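Serine/threonine-protein acetyltransferase HopZ1a (Pseudomonas syringae pv. syringae, PDB 5KLP) transfers acetyl groups from acetyl-CoA to serine, threonine and lysine residues of host proteins, with inositol hexakisphosphate as cofactor, and so impairs host microtubules and immunity. Local coordinates at residues 67-70 and 71-75; 168-172 and 173-177; 274-277 and 278-282. The protein carries 10 engineered substitutions. All blocks are in the same frame, centred on the assembly; numbering follows the deposited sequence.

Contact 1 (67-70 and 71-75); sequences THLD and AMVYI
Leu69 and Val73, one helical turn apart, share both a backbone bond and a side-chain contact. Val73 N donates to Leu69 O at 2.8 Å, with an N-H...O angle of 166°. Tyr74 N donates to Asp70 O at 2.9 Å. Within the two segments His68 O receives two weak bonds, from Met72 N at 3.4 Å and from Ala71 N. A water also steps in here. It donates to Thr67 O and accepts from Ala71 N at 3.1 Å, bridging the two.

The apolar contacts lie on the buried side. Leu69 CG stands anti to its own N (chi1 -179°), and the branch Leu69 CD1 meets Val73 CG2 at 3.8 Å. Leu69 CD1 also lies 4.3 Å from Met72 CE.

Met72, a selenomethionine, runs out straight and then bends at its last torsion (chi3 -83°). This folds its methyl back against the His68 carbonyl, with Met72 CE 3.3 Å from His68 O.

Outside the turn, Met72 packs on helices 324-340 and 189-202, and Leu69 also touches the latter. Val73 rests on Leu85 of strand 85-87, while Asp70 OD1 is hydrogen-bonded to His87 ND1. The arrangement is that of an amphipathic alpha-helix, here 61-79, with its apolar side set against the helices and sheet edge of the YopJ-family acetyltransferase fold.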
# COMPACT_ATOMS: atom_id res chain seq x y z
N THR A 67 14.64 -3.79 -3.76
CA THR A 67 15.63 -4.13 -4.78
C THR A 67 14.99 -4.73 -6.03
O THR A 67 15.42 -4.46 -7.15
CB THR A 67 16.67 -5.12 -4.21
OG1 THR A 67 17.40 -4.48 -3.16
CG2 THR A 67 17.64 -5.59 -5.28
N HIS A 68 13.95 -5.52 -5.84
CA HIS A 68 13.36 -6.20 -6.98
C HIS A 68 12.05 -5.57 -7.42
O HIS A 68 11.38 -6.10 -8.31
CB HIS A 68 13.17 -7.67 -6.64
CG HIS A 68 14.45 -8.38 -6.34
ND1 HIS A 68 15.39 -8.64 -7.30
CD2 HIS A 68 14.97 -8.82 -5.17
CE1 HIS A 68 16.43 -9.24 -6.75
NE2 HIS A 68 16.20 -9.37 -5.46
N LEU A 69 11.71 -4.43 -6.82
CA LEU A 69 10.42 -3.79 -7.11
C LEU A 69 10.27 -3.36 -8.57
O LEU A 69 9.20 -3.53 -9.17
CB LEU A 69 10.20 -2.58 -6.20
CG LEU A 69 8.87 -1.86 -6.43
CD1 LEU A 69 7.72 -2.84 -6.25
CD2 LEU A 69 8.71 -0.68 -5.49
N ASP A 70 11.34 -2.82 -9.15
CA ASP A 70 11.27 -2.39 -10.55
C ASP A 70 10.81 -3.53 -11.46
O ASP A 70 10.03 -3.31 -12.39
CB ASP A 70 12.62 -1.86 -11.04
CG ASP A 70 12.99 -0.52 -10.42
OD1 ASP A 70 12.10 0.14 -9.83
OD2 ASP A 70 14.17 -0.13 -10.53
N ALA A 71 11.27 -4.74 -11.19
CA ALA A 71 10.91 -5.88 -12.03
C ALA A 71 9.42 -6.20 -11.89
O ALA A 71 8.74 -6.47 -12.88
CB ALA A 71 11.74 -7.10 -11.69
N MSE A 72 8.91 -6.14 -10.67
CA MSE A 72 7.50 -6.43 -10.46
C MSE A 72 6.63 -5.31 -11.01
O MSE A 72 5.56 -5.55 -11.56
CB MSE A 72 7.23 -6.67 -8.98
CG MSE A 72 7.89 -7.93 -8.45
SE MSE A 72 7.70 -8.08 -6.51
CE MSE A 72 9.17 -6.93 -5.97
N VAL A 73 7.08 -4.07 -10.86
CA VAL A 73 6.32 -2.94 -11.41
C VAL A 73 6.21 -3.05 -12.93
O VAL A 73 5.14 -2.86 -13.51
CB VAL A 73 6.97 -1.60 -11.04
CG1 VAL A 73 6.43 -0.49 -11.92
CG2 VAL A 73 6.77 -1.31 -9.56
N TYR A 74 7.34 -3.35 -13.56
CA TYR A 74 7.42 -3.52 -15.01
C TYR A 74 6.43 -4.60 -15.50
O TYR A 74 5.76 -4.44 -16.51
CB TYR A 74 8.86 -3.84 -15.42
CG TYR A 74 9.07 -3.94 -16.90
CD1 TYR A 74 9.11 -2.80 -17.69
CD2 TYR A 74 9.28 -5.16 -17.52
CE1 TYR A 74 9.31 -2.87 -19.05
CE2 TYR A 74 9.49 -5.25 -18.88
CZ TYR A 74 9.51 -4.10 -19.64
OH TYR A 74 9.71 -4.17 -20.99
N ILE A 75 6.37 -5.72 -14.78
CA ILE A 75 5.48 -6.82 -15.14
C ILE A 75 4.00 -6.43 -14.94
O ILE A 75 3.14 -6.68 -15.79
CB ILE A 75 5.75 -8.07 -14.25
CG1 ILE A 75 7.11 -8.70 -14.58
CG2 ILE A 75 4.62 -9.07 -14.36
CD1 ILE A 75 7.28 -9.09 -16.00
O HOH W 1 14.06 -4.77 -9.95

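Contact 2 (168-172 and 173-177); sequences SGVPL and SQVAI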
# COMPACT_ATOMS: atom_id res chain seq x y z
N SER A 168 6.79 23.01 -4.06
CA SER A 168 6.81 22.85 -5.51
C SER A 168 5.55 23.42 -6.18
O SER A 168 5.45 23.46 -7.41
CB SER A 168 6.97 21.37 -5.88
OG SER A 168 5.77 20.66 -5.63
N GLY A 169 4.60 23.89 -5.37
CA GLY A 169 3.39 24.50 -5.87
C GLY A 169 2.12 23.65 -5.81
O GLY A 169 1.10 24.02 -6.38
N VAL A 170 2.18 22.52 -5.12
CA VAL A 170 0.97 21.72 -4.92
C VAL A 170 0.24 22.17 -3.66
O VAL A 170 0.80 22.09 -2.57
CB VAL A 170 1.28 20.22 -4.79
CG1 VAL A 170 0.00 19.42 -4.56
CG2 VAL A 170 2.03 19.72 -6.03
N PRO A 171 -1.00 22.67 -3.81
CA PRO A 171 -1.76 23.02 -2.60
C PRO A 171 -2.06 21.77 -1.78
O PRO A 171 -2.58 20.79 -2.31
CB PRO A 171 -3.05 23.65 -3.14
CG PRO A 171 -3.18 23.14 -4.54
CD PRO A 171 -1.78 22.89 -5.04
N LEU A 172 -1.72 21.80 -0.50
CA LEU A 172 -1.87 20.61 0.34
C LEU A 172 -3.35 20.29 0.56
O LEU A 172 -3.69 19.21 1.03
CB LEU A 172 -1.17 20.79 1.69
CG LEU A 172 0.36 20.89 1.66
CD1 LEU A 172 0.94 20.68 3.06
CD2 LEU A 172 0.97 19.92 0.65
N SER A 173 -4.23 21.24 0.24
CA SER A 173 -5.66 20.97 0.36
C SER A 173 -6.11 19.98 -0.71
O SER A 173 -7.24 19.51 -0.69
CB SER A 173 -6.47 22.27 0.26
OG SER A 173 -6.29 22.87 -1.00
N GLN A 174 -5.22 19.68 -1.65
CA GLN A 174 -5.52 18.70 -2.68
C GLN A 174 -4.77 17.40 -2.42
O GLN A 174 -4.69 16.52 -3.29
CB GLN A 174 -5.18 19.27 -4.07
CG GLN A 174 -5.94 20.58 -4.34
CD GLN A 174 -5.89 21.05 -5.79
OE1 GLN A 174 -5.31 20.39 -6.66
NE2 GLN A 174 -6.51 22.18 -6.06
N VAL A 175 -4.24 17.26 -1.20
CA VAL A 175 -3.49 16.06 -0.82
C VAL A 175 -4.14 15.37 0.37
O VAL A 175 -4.53 16.03 1.34
CB VAL A 175 -2.02 16.41 -0.49
CG1 VAL A 175 -1.23 15.15 -0.14
CG2 VAL A 175 -1.38 17.13 -1.66
N ALA A 176 -4.23 14.04 0.29
CA ALA A 176 -4.75 13.23 1.39
C ALA A 176 -3.80 12.09 1.75
O ALA A 176 -3.22 11.44 0.88
CB ALA A 176 -6.13 12.65 1.03
N ILE A 177 -3.66 11.85 3.04
CA ILE A 177 -2.93 10.68 3.49
C ILE A 177 -3.93 9.76 4.16
O ILE A 177 -4.55 10.11 5.16
CB ILE A 177 -1.80 11.02 4.46
CG1 ILE A 177 -0.81 11.99 3.79
CG2 ILE A 177 -1.09 9.75 4.88
CD1 ILE A 177 0.32 12.45 4.69
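Pro171 meets Gln174 twice, once through the backbone and once through the side chains. Gln174 N donates to Pro171 O at 2.9 Å, with an N-H...O angle of 159°. One residue on, Val175 N donates to Leu172 O at 3.0 Å. Both bonds span three residues, which makes a short 3-10-like turn just before strand 175-179.

The side-chain contacts are apolar or nearly so. The ring carbon Pro171 CG packs against Gln174 CG and Gln174 CD, 3.6 Å from CD. Val170 and Val175 cross at about a right angle, and Val170 CG1 touches Val175 CG2 at 3.9 Å. Val175 CG2 lies anti to its carbonyl carbon, which turns it back toward the turn. Val175 CG2 also comes within 4.3 Å of Leu172 CD2.

Helix 153-167 ends in a Schellman motif at Gly169, whose positive phi carries the chain out of the helix. Leu172 and Val175 then pack back on Leu162 of that helix, and Val170 on Leu98 of helix 91-98. Beyond the turn, Val175 and Ile177 make backbone hydrogen bonds with His248, and Ala176 with Ile139 and Ile141, in neighbouring strands. The chemistry implies a tight backbone turn that leads the chain from helix to sheet: two of its amides, those of Gln174 and Val175, are bonded within the turn, and its valines and leucine are buried.

Contact 3 (274-277 and 278-282); sequences MKRP and DGRMA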
# COMPACT_ATOMS: atom_id res chain seq x y z
N MSE A 274 -15.48 -6.00 10.15
CA MSE A 274 -16.74 -6.62 9.72
C MSE A 274 -17.93 -6.26 10.59
O MSE A 274 -19.07 -6.50 10.22
CB MSE A 274 -16.60 -8.14 9.68
CG MSE A 274 -15.71 -8.65 8.57
SE MSE A 274 -16.03 -10.56 8.28
CE MSE A 274 -17.83 -10.45 7.52
N LYS A 275 -17.65 -5.69 11.76
CA LYS A 275 -18.71 -5.32 12.70
C LYS A 275 -19.22 -3.92 12.42
O LYS A 275 -20.23 -3.50 12.98
CB LYS A 275 -18.18 -5.41 14.14
CG LYS A 275 -18.00 -6.83 14.64
CD LYS A 275 -18.08 -6.92 16.16
CE LYS A 275 -18.93 -5.82 16.78
NZ LYS A 275 -18.92 -5.91 18.27
N ARG A 276 -18.53 -3.19 11.56
CA ARG A 276 -18.91 -1.82 11.24
C ARG A 276 -20.32 -1.79 10.65
O ARG A 276 -20.64 -2.57 9.75
CB ARG A 276 -17.89 -1.18 10.28
CG ARG A 276 -16.49 -1.05 10.91
CD ARG A 276 -15.42 -0.64 9.89
NE ARG A 276 -15.44 0.79 9.64
CZ ARG A 276 -16.03 1.34 8.58
NH1 ARG A 276 -16.63 0.56 7.69
NH2 ARG A 276 -16.03 2.66 8.42
N PRO A 277 -21.16 -0.90 11.17
CA PRO A 277 -22.57 -0.73 10.81
C PRO A 277 -22.80 -0.54 9.31
O PRO A 277 -23.81 -1.02 8.79
CB PRO A 277 -22.99 0.53 11.57
CG PRO A 277 -22.09 0.55 12.75
CD PRO A 277 -20.77 -0.00 12.27
N ASP A 278 -21.89 0.16 8.63
CA ASP A 278 -22.08 0.44 7.21
C ASP A 278 -21.90 -0.82 6.35
O ASP A 278 -22.18 -0.80 5.16
CB ASP A 278 -21.13 1.55 6.74
CG ASP A 278 -19.66 1.16 6.87
OD1 ASP A 278 -19.35 0.07 7.39
OD2 ASP A 278 -18.80 1.96 6.43
N GLY A 279 -21.43 -1.90 6.97
CA GLY A 279 -21.27 -3.18 6.30
C GLY A 279 -20.25 -3.20 5.17
O GLY A 279 -20.12 -4.20 4.45
N ARG A 280 -19.51 -2.11 5.00
CA ARG A 280 -18.65 -1.99 3.83
C ARG A 280 -17.46 -2.95 3.85
O ARG A 280 -16.93 -3.30 2.79
CB ARG A 280 -18.16 -0.55 3.69
CG ARG A 280 -19.19 0.37 3.02
CD ARG A 280 -18.73 1.82 2.94
NE ARG A 280 -17.36 1.94 2.44
CZ ARG A 280 -16.32 2.21 3.22
NH1 ARG A 280 -16.49 2.38 4.52
NH2 ARG A 280 -15.10 2.30 2.70
N MSE A 281 -17.07 -3.40 5.03
CA MSE A 281 -15.93 -4.32 5.15
C MSE A 281 -16.39 -5.77 5.30
O MSE A 281 -15.57 -6.66 5.51
CB MSE A 281 -15.06 -3.94 6.35
CG MSE A 281 -14.48 -2.54 6.31
SE MSE A 281 -13.15 -2.34 4.88
CE MSE A 281 -14.16 -1.11 3.73
N ALA A 282 -17.69 -6.00 5.17
CA ALA A 282 -18.27 -7.28 5.60
C ALA A 282 -18.69 -8.20 4.45
O ALA A 282 -19.25 -9.26 4.68
CB ALA A 282 -19.46 -7.02 6.51
O HOH W 2 -18.39 -3.74 7.84
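The side chain of Asp278 stands between its own N and carbonyl carbon (chi1 63°), and that of Arg276 bends at chi3 (81°). Together these torsions bring carboxylate and guanidinium into a salt bridge, with Arg276 NH1 2.8 Å from Asp278 OD1. The two planes are 63° apart, and the bond from NH1 to OD2 is weak. Arg280 NH1 holds Asp278 OD2 at 3.0 Å, lying on the syn side of the carboxylate. Two arginines thus share one aspartate in a salt-bridge network. Arg276 NH2 also forms a salt bridge with Asp254, and Arg280 NH1 a hydrogen bond to Ala253 O.

Arg276 to Gly279 is a type I beta turn, closed by Gly279 N to Arg276 O at 3.0 Å. An Asx turn overlaps it: Arg280 N donates to Asp278 OD1 at 3.2 Å. A second type I turn runs from Gly279 to Ala282.

Met281 CE lies over one face of the Arg280 guanidinium, 3.6 Å above its plane and offset toward the rim, and Met281 also packs on Val258 and Tyr261. Met274 and Met281 are selenomethionines. Where the chain comes back beside the end of helix 267-274, Met274 CE touches Ala282 CB at 3.9 Å.

Contacts 1 and 2 are partly buried, while contact 3 lies at the surface. They hold different elements. Contact 1 lies within helix 61-79, contact 2 leads from helix 153-167 into the central sheet, and contact 3 is a loop after helix 267-274. None touches another. The centres of contacts 1 and 3 are about 34 Å apart, on opposite sides of the chain's centre. Backbone bonds and aliphatic groups carry the first two, with four-residue spacing in contact 1 and three-residue spacing in contact 2. In contact 3 a charged network joins the turn bonds. In contact 2 the side chain of Val175 is about 11 Å from that of the active-site Glu143.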